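Local coordinates for Cgl0159-like domain-containing protein (Corynebacterium glutamicum, PDB 3FOK), which is of unknown function and belongs to the Cgl0159-like family, possibly acting as an oligomer, at the interface of chains A and B. Coordinates in Å, arbitrary orientation; residue numbers count along the deposited sequence, not the author numbering. Chains: chain A/B, uncharacterized protein Cgl0159.

The interface of chains A and B. Residues chain A 207, 210-211, 216, 238; chain B 18, 53, 69, 91-93.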
# COMPACT_ATOMS: atom_id res chain seq x y z
N ALA A 207 -13.96 -0.27 -25.08
CA ALA A 207 -12.62 -0.66 -25.51
C ALA A 207 -11.66 -0.67 -24.32
O ALA A 207 -10.76 -1.50 -24.25
CB ALA A 207 -12.11 0.30 -26.57
N ALA A 210 -12.95 -3.63 -21.63
CA ALA A 210 -12.66 -4.95 -22.18
C ALA A 210 -11.20 -5.35 -21.95
O ALA A 210 -10.90 -6.53 -21.80
CB ALA A 210 -12.97 -4.97 -23.67
N GLY A 211 -10.31 -4.36 -21.92
CA GLY A 211 -8.90 -4.65 -21.72
C GLY A 211 -8.45 -4.81 -20.28
O GLY A 211 -7.27 -5.04 -20.03
N SER A 216 -9.71 -12.13 -20.08
CA SER A 216 -11.05 -11.60 -20.31
C SER A 216 -11.93 -12.59 -21.04
O SER A 216 -12.48 -12.29 -22.09
CB SER A 216 -10.97 -10.28 -21.07
OG SER A 216 -11.45 -9.19 -20.27
N MSE A 238 -18.08 -9.49 -26.71
CA MSE A 238 -18.52 -9.97 -25.42
C MSE A 238 -20.01 -9.92 -25.15
O MSE A 238 -20.72 -9.03 -25.62
CB MSE A 238 -17.78 -9.21 -24.32
CG MSE A 238 -16.29 -9.37 -24.43
SE MSE A 238 -15.34 -8.23 -23.22
CE MSE A 238 -13.73 -9.30 -23.04
N ARG B 18 -18.09 -17.28 -25.83
CA ARG B 18 -17.91 -16.37 -24.70
C ARG B 18 -19.12 -16.38 -23.78
O ARG B 18 -18.99 -16.24 -22.56
CB ARG B 18 -17.69 -14.94 -25.20
CG ARG B 18 -16.27 -14.65 -25.61
CD ARG B 18 -16.13 -13.23 -26.11
NE ARG B 18 -14.74 -12.81 -26.06
CZ ARG B 18 -14.09 -12.55 -24.94
NH1 ARG B 18 -14.70 -12.65 -23.76
NH2 ARG B 18 -12.81 -12.20 -24.98
N ALA B 53 -7.36 -0.71 -25.59
CA ALA B 53 -7.41 -0.84 -24.14
C ALA B 53 -6.84 0.37 -23.41
O ALA B 53 -7.10 0.56 -22.22
CB ALA B 53 -6.68 -2.10 -23.72
N ARG B 69 -14.33 -3.45 -33.21
CA ARG B 69 -13.55 -4.62 -32.85
C ARG B 69 -13.60 -5.74 -33.89
O ARG B 69 -12.63 -6.47 -34.07
CB ARG B 69 -14.01 -5.15 -31.48
CG ARG B 69 -13.23 -6.36 -30.98
CD ARG B 69 -11.74 -6.08 -30.82
NE ARG B 69 -11.36 -5.69 -29.46
CZ ARG B 69 -11.15 -4.44 -29.06
NH1 ARG B 69 -11.26 -3.44 -29.92
NH2 ARG B 69 -10.82 -4.20 -27.80
N THR B 91 -3.78 -7.08 -25.78
CA THR B 91 -4.26 -7.15 -24.41
C THR B 91 -5.02 -8.48 -24.34
O THR B 91 -5.32 -9.08 -25.38
CB THR B 91 -5.18 -5.93 -24.12
OG1 THR B 91 -6.27 -6.33 -23.29
CG2 THR B 91 -5.70 -5.33 -25.41
N PRO B 92 -5.34 -8.96 -23.13
CA PRO B 92 -6.06 -10.24 -23.03
C PRO B 92 -7.33 -10.39 -23.87
O PRO B 92 -7.61 -11.47 -24.39
CB PRO B 92 -6.33 -10.37 -21.54
CG PRO B 92 -5.15 -9.68 -20.93
CD PRO B 92 -5.02 -8.44 -21.79
N ASP B 93 -8.10 -9.31 -24.02
CA ASP B 93 -9.34 -9.40 -24.78
C ASP B 93 -9.09 -9.67 -26.26
O ASP B 93 -9.80 -10.45 -26.89
CB ASP B 93 -10.20 -8.13 -24.59
CG ASP B 93 -9.51 -6.87 -25.10
OD1 ASP B 93 -8.28 -6.75 -24.94
OD2 ASP B 93 -10.22 -5.98 -25.64
O HOH W 1 -9.26 -3.41 -25.75
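B:Arg18 reaches from helix 8-20 of its chain to A:Ser216 and grips the backbone carbonyl O of that residue end-on with both terminal nitrogens. NH1 lies 2.8 Å from A:Ser216 O, and NH2 lies 2.9 Å from the same atom. The oxygen sits at the edge of the guanidinium, in its plane. Neither bond is straight, with 146° at the hydrogen for NH1. The side chain of B:Arg18 runs extended from CG to NE (chi2 179°), which carries the guanidinium across to chain A. Selenomethionine A:Met238 lies against one face of this guanidinium. Its CG sits over the rim of the plane, and its methyl CE is 3.8 Å from B:Arg18 CZ. The same methyl touches B:Asp93 CB.

B:Asp93, at the start of helix 92-101, packs against the end of helix 199-210 of chain A. Its CB is 3.3 Å from A:Ala210 O. With CG between the backbone N and the carbonyl carbon (chi1 63°), the carboxylate lies alongside the helix end, OD2 toward the A:Ala210 methyl and OD1 toward A:Gly211 CA. That CA also packs on B:Ala53 CB at 3.9 Å. A water bridges B:Asp93 OD2 to A:Ala207 O.

Second-shell bonds hold both sides. B:Arg69 NH2 makes a salt bridge of 2.9 Å to B:Asp93 OD2, nearly along the C-O axis. B:Thr91 OG1 donates to B:Asp93 OD1 on its anti side, out of the carboxylate plane. Bonds to both oxygens would limit rotation of the carboxylate. In chain A, the hydroxyl OG of A:Ser216 donates to A:Ala210 O at 3.1 Å, tying the loop to the helix end.

The patch joins two copies of the protein in the deposited five-chain assembly, without exact two-fold symmetry. It may help hold a biological oligomer, but the structure alone does not show this.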